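PDB 2B1E: exocyst complex component EXO70 from Saccharomyces cerevisiae, which serves as a subunit of the exocyst, the complex that tethers secretory vesicles to sites of exocytosis, and takes part in assembling that complex. Local coordinates for residues Q411-T422 against K503-L514. Sequence-based numbering, arbitrary orientation.
Sequences QRIGFFILMNLT and KTKQYKLSDPSL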
ATOM      1  N   GLN A 411     -26.794   8.587 -28.954  1.00 13.04           N
ATOM      2  CA  GLN A 411     -26.021   9.776 -29.287  1.00 12.76           C
ATOM      3  C   GLN A 411     -25.723  10.607 -28.044  1.00 11.27           C
ATOM      4  O   GLN A 411     -24.570  10.956 -27.796  1.00  6.10           O
ATOM      5  CB  GLN A 411     -26.757  10.630 -30.332  1.00 12.94           C
ATOM      6  CG  GLN A 411     -25.987  11.902 -30.719  1.00 12.31           C
ATOM      7  CD  GLN A 411     -26.593  12.601 -31.921  1.00 13.78           C
ATOM      8  OE1 GLN A 411     -27.786  12.910 -31.940  1.00 15.48           O
ATOM      9  NE2 GLN A 411     -25.775  12.852 -32.931  1.00 10.81           N
ATOM     10  N   ARG A 412     -26.759  10.905 -27.259  1.00  8.60           N
ATOM     11  CA  ARG A 412     -26.599  11.697 -26.037  1.00  9.58           C
ATOM     12  C   ARG A 412     -25.811  10.970 -24.949  1.00 10.01           C
ATOM     13  O   ARG A 412     -24.961  11.574 -24.287  1.00 10.16           O
ATOM     14  CB  ARG A 412     -27.966  12.106 -25.469  1.00 11.52           C
ATOM     15  CG  ARG A 412     -27.836  12.870 -24.155  1.00 12.97           C
ATOM     16  CD  ARG A 412     -29.156  13.292 -23.518  1.00 11.55           C
ATOM     17  NE  ARG A 412     -28.879  13.999 -22.266  1.00 13.78           N
ATOM     18  CZ  ARG A 412     -29.799  14.508 -21.453  1.00 15.59           C
ATOM     19  NH1 ARG A 412     -31.091  14.399 -21.744  1.00 13.93           N
ATOM     20  NH2 ARG A 412     -29.425  15.130 -20.345  1.00 15.51           N
ATOM     21  N   ILE A 413     -26.112   9.688 -24.741  1.00  8.21           N
ATOM     22  CA  ILE A 413     -25.405   8.909 -23.738  1.00 10.50           C
ATOM     23  C   ILE A 413     -23.937   8.806 -24.154  1.00 10.91           C
ATOM     24  O   ILE A 413     -23.032   8.934 -23.319  1.00 11.41           O
ATOM     25  CB  ILE A 413     -26.027   7.499 -23.583  1.00 10.83           C
ATOM     26  CG1 ILE A 413     -27.421   7.621 -22.955  1.00 12.30           C
ATOM     27  CG2 ILE A 413     -25.109   6.613 -22.737  1.00 12.08           C
ATOM     28  CD1 ILE A 413     -28.301   6.347 -23.082  1.00 13.69           C
ATOM     29  N   GLY A 414     -23.696   8.605 -25.445  1.00 10.21           N
ATOM     30  CA  GLY A 414     -22.322   8.525 -25.917  1.00 11.37           C
ATOM     31  C   GLY A 414     -21.559   9.804 -25.606  1.00 11.36           C
ATOM     32  O   GLY A 414     -20.415   9.774 -25.144  1.00 11.90           O
ATOM     33  N   PHE A 415     -22.205  10.937 -25.859  1.00 11.31           N
ATOM     34  CA  PHE A 415     -21.609  12.250 -25.609  1.00  9.36           C
ATOM     35  C   PHE A 415     -21.334  12.426 -24.113  1.00  8.78           C
ATOM     36  O   PHE A 415     -20.242  12.836 -23.705  1.00 13.09           O
ATOM     37  CB  PHE A 415     -22.564  13.342 -26.106  1.00  8.57           C
ATOM     38  CG  PHE A 415     -22.092  14.745 -25.817  1.00 10.85           C
ATOM     39  CD1 PHE A 415     -21.041  15.303 -26.544  1.00 11.25           C
ATOM     40  CD2 PHE A 415     -22.690  15.501 -24.812  1.00  8.17           C
ATOM     41  CE1 PHE A 415     -20.588  16.603 -26.273  1.00 11.14           C
ATOM     42  CE2 PHE A 415     -22.246  16.806 -24.532  1.00 13.36           C
ATOM     43  CZ  PHE A 415     -21.191  17.355 -25.266  1.00 10.23           C
ATOM     44  N   PHE A 416     -22.338  12.128 -23.294  1.00  9.20           N
ATOM     45  CA  PHE A 416     -22.213  12.236 -21.842  1.00 11.34           C
ATOM     46  C   PHE A 416     -21.008  11.440 -21.320  1.00 11.69           C
ATOM     47  O   PHE A 416     -20.177  11.976 -20.580  1.00 14.67           O
ATOM     48  CB  PHE A 416     -23.528  11.767 -21.193  1.00 11.72           C
ATOM     49  CG  PHE A 416     -23.494  11.671 -19.689  1.00 11.27           C
ATOM     50  CD1 PHE A 416     -23.103  12.762 -18.902  1.00  8.16           C
ATOM     51  CD2 PHE A 416     -23.891  10.499 -19.058  1.00  9.77           C
ATOM     52  CE1 PHE A 416     -23.114  12.680 -17.509  1.00  7.61           C
ATOM     53  CE2 PHE A 416     -23.910  10.398 -17.659  1.00 10.47           C
ATOM     54  CZ  PHE A 416     -23.521  11.490 -16.881  1.00 12.26           C
ATOM     55  N   ILE A 417     -20.879  10.177 -21.721  1.00 11.51           N
ATOM     56  CA  ILE A 417     -19.756   9.370 -21.247  1.00 11.75           C
ATOM     57  C   ILE A 417     -18.416   9.949 -21.723  1.00 12.12           C
ATOM     58  O   ILE A 417     -17.446  10.013 -20.957  1.00 13.33           O
ATOM     59  CB  ILE A 417     -19.867   7.894 -21.719  1.00 12.17           C
ATOM     60  CG1 ILE A 417     -21.204   7.292 -21.264  1.00 14.29           C
ATOM     61  CG2 ILE A 417     -18.712   7.068 -21.134  1.00 10.57           C
ATOM     62  CD1 ILE A 417     -21.454   7.394 -19.742  1.00 10.80           C
ATOM     63  N   LEU A 418     -18.357  10.379 -22.977  1.00 12.27           N
ATOM     64  CA  LEU A 418     -17.117  10.944 -23.495  1.00 13.19           C
ATOM     65  C   LEU A 418     -16.731  12.238 -22.781  1.00 14.25           C
ATOM     66  O   LEU A 418     -15.547  12.490 -22.560  1.00 13.11           O
ATOM     67  CB  LEU A 418     -17.217  11.167 -25.004  1.00 13.45           C
ATOM     68  CG  LEU A 418     -17.160   9.877 -25.833  1.00 13.14           C
ATOM     69  CD1 LEU A 418     -17.609  10.173 -27.236  1.00 12.40           C
ATOM     70  CD2 LEU A 418     -15.764   9.293 -25.833  1.00 12.37           C
ATOM     71  N   MET A 419     -17.706  13.057 -22.394  1.00 13.62           N
ATOM     72  CA  MET A 419     -17.349  14.293 -21.705  1.00 14.72           C
ATOM     73  C   MET A 419     -16.682  13.958 -20.379  1.00 17.12           C
ATOM     74  O   MET A 419     -15.766  14.658 -19.935  1.00 16.58           O
ATOM     75  CB  MET A 419     -18.574  15.193 -21.469  1.00 14.92           C
ATOM     76  CG  MET A 419     -19.050  15.965 -22.711  1.00 15.19           C
ATOM     77  SD  MET A 419     -17.810  17.096 -23.445  1.00 13.92           S
ATOM     78  CE  MET A 419     -17.814  18.401 -22.224  1.00 18.51           C
ATOM     79  N   ASN A 420     -17.132  12.881 -19.746  1.00 15.72           N
ATOM     80  CA  ASN A 420     -16.545  12.479 -18.487  1.00 16.33           C
ATOM     81  C   ASN A 420     -15.182  11.830 -18.734  1.00 16.81           C
ATOM     82  O   ASN A 420     -14.212  12.132 -18.038  1.00 16.94           O
ATOM     83  CB  ASN A 420     -17.486  11.523 -17.736  1.00 16.63           C
ATOM     84  CG  ASN A 420     -18.683  12.247 -17.122  1.00 15.22           C
ATOM     85  OD1 ASN A 420     -19.669  12.551 -17.801  1.00 18.34           O
ATOM     86  ND2 ASN A 420     -18.591  12.538 -15.839  1.00  8.11           N
ATOM     87  N   LEU A 421     -15.097  10.950 -19.727  1.00 17.56           N
ATOM     88  CA  LEU A 421     -13.824  10.307 -20.025  1.00 18.75           C
ATOM     89  C   LEU A 421     -12.768  11.340 -20.418  1.00 19.36           C
ATOM     90  O   LEU A 421     -11.575  11.073 -20.314  1.00 19.11           O
ATOM     91  CB  LEU A 421     -13.983   9.279 -21.145  1.00 16.75           C
ATOM     92  CG  LEU A 421     -14.691   7.970 -20.779  1.00 19.75           C
ATOM     93  CD1 LEU A 421     -14.903   7.145 -22.054  1.00 18.71           C
ATOM     94  CD2 LEU A 421     -13.863   7.188 -19.756  1.00 16.76           C
ATOM     95  N   THR A 422     -13.207  12.510 -20.876  1.00 20.01           N
ATOM     96  CA  THR A 422     -12.276  13.569 -21.256  1.00 21.59           C
ATOM     97  C   THR A 422     -11.510  14.027 -20.019  1.00 22.82           C
ATOM     98  O   THR A 422     -10.287  14.195 -20.063  1.00 20.53           O
ATOM     99  CB  THR A 422     -13.010  14.770 -21.888  1.00 20.67           C
ATOM    100  OG1 THR A 422     -13.362  14.448 -23.235  1.00 19.59           O
ATOM    101  CG2 THR A 422     -12.119  16.011 -21.886  1.00 23.38           C
ATOM    102  N   LYS A 503     -29.932  17.442 -34.145  1.00  8.16           N
ATOM    103  CA  LYS A 503     -29.610  16.856 -32.859  1.00  8.42           C
ATOM    104  C   LYS A 503     -28.119  16.861 -32.569  1.00  9.30           C
ATOM    105  O   LYS A 503     -27.696  17.109 -31.436  1.00  7.12           O
ATOM    106  CB  LYS A 503     -30.163  15.432 -32.812  1.00 10.69           C
ATOM    107  CG  LYS A 503     -31.679  15.421 -32.873  1.00 12.57           C
ATOM    108  CD  LYS A 503     -32.253  14.014 -32.884  1.00 14.18           C
ATOM    109  CE  LYS A 503     -33.751  14.077 -32.635  1.00 14.94           C
ATOM    110  NZ  LYS A 503     -34.347  12.721 -32.611  1.00 19.19           N
ATOM    111  N   THR A 504     -27.318  16.589 -33.592  1.00 10.53           N
ATOM    112  CA  THR A 504     -25.874  16.560 -33.409  1.00 11.17           C
ATOM    113  C   THR A 504     -25.344  17.903 -32.917  1.00 12.76           C
ATOM    114  O   THR A 504     -24.330  17.957 -32.216  1.00 14.18           O
ATOM    115  CB  THR A 504     -25.170  16.154 -34.707  1.00 14.46           C
ATOM    116  OG1 THR A 504     -25.712  14.912 -35.162  1.00 15.18           O
ATOM    117  CG2 THR A 504     -23.681  15.966 -34.470  1.00 18.41           C
ATOM    118  N   LYS A 505     -26.040  18.983 -33.266  1.00 12.72           N
ATOM    119  CA  LYS A 505     -25.631  20.326 -32.843  1.00 13.68           C
ATOM    120  C   LYS A 505     -25.757  20.517 -31.336  1.00 13.47           C
ATOM    121  O   LYS A 505     -25.096  21.375 -30.755  1.00 13.33           O
ATOM    122  CB  LYS A 505     -26.466  21.389 -33.566  1.00 12.88           C
ATOM    123  CG  LYS A 505     -26.101  21.559 -35.033  1.00 14.13           C
ATOM    124  CD  LYS A 505     -26.988  22.591 -35.706  1.00 16.43           C
ATOM    125  CE  LYS A 505     -26.733  22.665 -37.209  1.00 17.90           C
ATOM    126  NZ  LYS A 505     -27.676  23.635 -37.847  1.00 15.76           N
ATOM    127  N   GLN A 506     -26.590  19.700 -30.704  1.00 14.43           N
ATOM    128  CA  GLN A 506     -26.807  19.794 -29.257  1.00 15.54           C
ATOM    129  C   GLN A 506     -25.657  19.235 -28.418  1.00 17.57           C
ATOM    130  O   GLN A 506     -25.627  19.423 -27.202  1.00 17.78           O
ATOM    131  CB  GLN A 506     -28.110  19.068 -28.880  1.00 10.81           C
ATOM    132  CG  GLN A 506     -29.292  19.403 -29.798  1.00 14.59           C
ATOM    133  CD  GLN A 506     -30.571  18.653 -29.440  1.00 17.26           C
ATOM    134  OE1 GLN A 506     -30.527  17.592 -28.824  1.00 22.19           O
ATOM    135  NE2 GLN A 506     -31.710  19.190 -29.849  1.00 16.53           N
ATOM    136  N   TYR A 507     -24.706  18.562 -29.060  1.00 17.18           N
ATOM    137  CA  TYR A 507     -23.585  17.970 -28.335  1.00 19.88           C
ATOM    138  C   TYR A 507     -22.252  18.515 -28.825  1.00 21.16           C
ATOM    139  O   TYR A 507     -21.761  18.129 -29.875  1.00 22.06           O
ATOM    140  CB  TYR A 507     -23.639  16.449 -28.482  1.00 18.79           C
ATOM    141  CG  TYR A 507     -25.019  15.912 -28.181  1.00 18.76           C
ATOM    142  CD1 TYR A 507     -25.553  16.001 -26.898  1.00 18.76           C
ATOM    143  CD2 TYR A 507     -25.834  15.412 -29.200  1.00 18.92           C
ATOM    144  CE1 TYR A 507     -26.868  15.617 -26.634  1.00 18.60           C
ATOM    145  CE2 TYR A 507     -27.150  15.022 -28.944  1.00 18.07           C
ATOM    146  CZ  TYR A 507     -27.658  15.133 -27.663  1.00 17.48           C
ATOM    147  OH  TYR A 507     -28.965  14.791 -27.409  1.00 19.69           O
ATOM    148  N   LYS A 508     -21.660  19.414 -28.049  1.00 22.10           N
ATOM    149  CA  LYS A 508     -20.401  20.017 -28.448  1.00 22.59           C
ATOM    150  C   LYS A 508     -19.226  19.489 -27.637  1.00 21.29           C
ATOM    151  O   LYS A 508     -19.069  19.816 -26.458  1.00 18.53           O
ATOM    152  CB  LYS A 508     -20.512  21.544 -28.335  1.00 26.52           C
ATOM    153  CG  LYS A 508     -21.663  22.126 -29.174  1.00 30.04           C
ATOM    154  CD  LYS A 508     -21.743  23.650 -29.095  1.00 33.61           C
ATOM    155  CE  LYS A 508     -23.017  24.188 -29.759  1.00 33.83           C
ATOM    156  NZ  LYS A 508     -23.152  23.834 -31.207  1.00 35.57           N
ATOM    157  N   LEU A 509     -18.415  18.644 -28.273  1.00 20.95           N
ATOM    158  CA  LEU A 509     -17.245  18.073 -27.616  1.00 23.31           C
ATOM    159  C   LEU A 509     -16.177  19.154 -27.517  1.00 25.44           C
ATOM    160  O   LEU A 509     -16.094  20.034 -28.373  1.00 26.38           O
ATOM    161  CB  LEU A 509     -16.709  16.875 -28.409  1.00 22.18           C
ATOM    162  CG  LEU A 509     -17.581  15.615 -28.473  1.00 22.17           C
ATOM    163  CD1 LEU A 509     -17.037  14.646 -29.524  1.00 22.91           C
ATOM    164  CD2 LEU A 509     -17.619  14.948 -27.106  1.00 21.61           C
ATOM    165  N   SER A 510     -15.363  19.085 -26.470  1.00 27.31           N
ATOM    166  CA  SER A 510     -14.306  20.064 -26.258  1.00 28.30           C
ATOM    167  C   SER A 510     -12.961  19.551 -26.766  1.00 26.82           C
ATOM    168  O   SER A 510     -12.196  20.295 -27.385  1.00 28.02           O
ATOM    169  CB  SER A 510     -14.199  20.395 -24.769  1.00 29.09           C
ATOM    170  OG  SER A 510     -15.449  20.825 -24.254  1.00 32.40           O
ATOM    171  N   ASP A 511     -12.683  18.277 -26.504  1.00 24.78           N
ATOM    172  CA  ASP A 511     -11.430  17.650 -26.914  1.00 22.39           C
ATOM    173  C   ASP A 511     -11.304  17.627 -28.436  1.00 21.72           C
ATOM    174  O   ASP A 511     -12.147  17.064 -29.132  1.00 18.98           O
ATOM    175  CB  ASP A 511     -11.365  16.227 -26.346  1.00 25.99           C
ATOM    176  CG  ASP A 511     -10.019  15.564 -26.560  1.00 28.22           C
ATOM    177  OD1 ASP A 511      -9.594  15.427 -27.718  1.00 29.75           O
ATOM    178  OD2 ASP A 511      -9.388  15.166 -25.561  1.00 33.24           O
ATOM    179  N   PRO A 512     -10.237  18.236 -28.974  1.00 21.61           N
ATOM    180  CA  PRO A 512     -10.026  18.272 -30.424  1.00 22.10           C
ATOM    181  C   PRO A 512      -9.841  16.908 -31.086  1.00 20.45           C
ATOM    182  O   PRO A 512     -10.335  16.684 -32.187  1.00 20.19           O
ATOM    183  CB  PRO A 512      -8.798  19.178 -30.577  1.00 22.51           C
ATOM    184  CG  PRO A 512      -8.043  18.934 -29.308  1.00 26.32           C
ATOM    185  CD  PRO A 512      -9.140  18.921 -28.265  1.00 23.40           C
ATOM    186  N   SER A 513      -9.147  15.987 -30.426  1.00 19.66           N
ATOM    187  CA  SER A 513      -8.943  14.678 -31.036  1.00 18.64           C
ATOM    188  C   SER A 513     -10.285  13.963 -31.183  1.00 16.76           C
ATOM    189  O   SER A 513     -10.529  13.295 -32.187  1.00 13.33           O
ATOM    190  CB  SER A 513      -7.962  13.828 -30.215  1.00 21.18           C
ATOM    191  OG  SER A 513      -8.522  13.433 -28.975  1.00 26.27           O
ATOM    192  N   LEU A 514     -11.165  14.105 -30.195  1.00 14.86           N
ATOM    193  CA  LEU A 514     -12.475  13.458 -30.302  1.00 15.23           C
ATOM    194  C   LEU A 514     -13.305  14.078 -31.418  1.00 14.05           C
ATOM    195  O   LEU A 514     -14.005  13.374 -32.131  1.00 13.19           O
ATOM    196  CB  LEU A 514     -13.236  13.546 -28.978  1.00 12.64           C
ATOM    197  CG  LEU A 514     -12.744  12.577 -27.905  1.00 12.50           C
ATOM    198  CD1 LEU A 514     -13.545  12.762 -26.622  1.00 14.78           C
ATOM    199  CD2 LEU A 514     -12.865  11.157 -28.433  1.00 16.51           C
TER
HETATM  200  O   HOH W   1     -30.077  13.298 -29.466  1.00 23.00           O
HETATM  201  O   HOH W   2     -14.607  16.582 -25.024  1.00 23.16           O
HETATM  202  O   HOH W   3     -10.384  12.823 -24.069  1.00 36.07           O
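Phe415 sits at the middle of this contact, its ring held between Tyr507 CB on one face (a CH-pi contact, 3.6 Å from the centroid) and Met419 CG of its own helix on the other. CG of Phe415, anti to the backbone N (chi1 176°), swings the ring out to the 503-514 chain, where Lys508 O meets its edge. Leu509 CD2 comes within 3.5 Å of Phe415 CD1. The Phe415 and Tyr507 rings meet obliquely, planes at 47°, while Arg412 CA lies over a face of Tyr507. Gln411 CG and OE1 lie along the Tyr507 CD2-CE2 edge (OE1 to CE2 3.7 Å), and water 1 meets Tyr507 OH at 2.8 Å. With the ring gone, as in an alanine here, Arg412 and Gln411 would probably lose their apolar wall and Phe415 its aromatic neighbour.

Farther out, Gln411 NE2 donates to Thr504 OG1 (3.0 Å) in a bent bond; that hydroxyl also bonds to Leu500 O. Water 2 links Thr422 OG1 to Asp511 N. Greasy in the middle, with one direct hydrogen bond at the Gln411 end and water at the Thr422 end, the contact seats the connection between helices 483-504 and 512-537 against the earlier helix 410-429 of Exo70's all-helical C-terminal part, without a salt bridge.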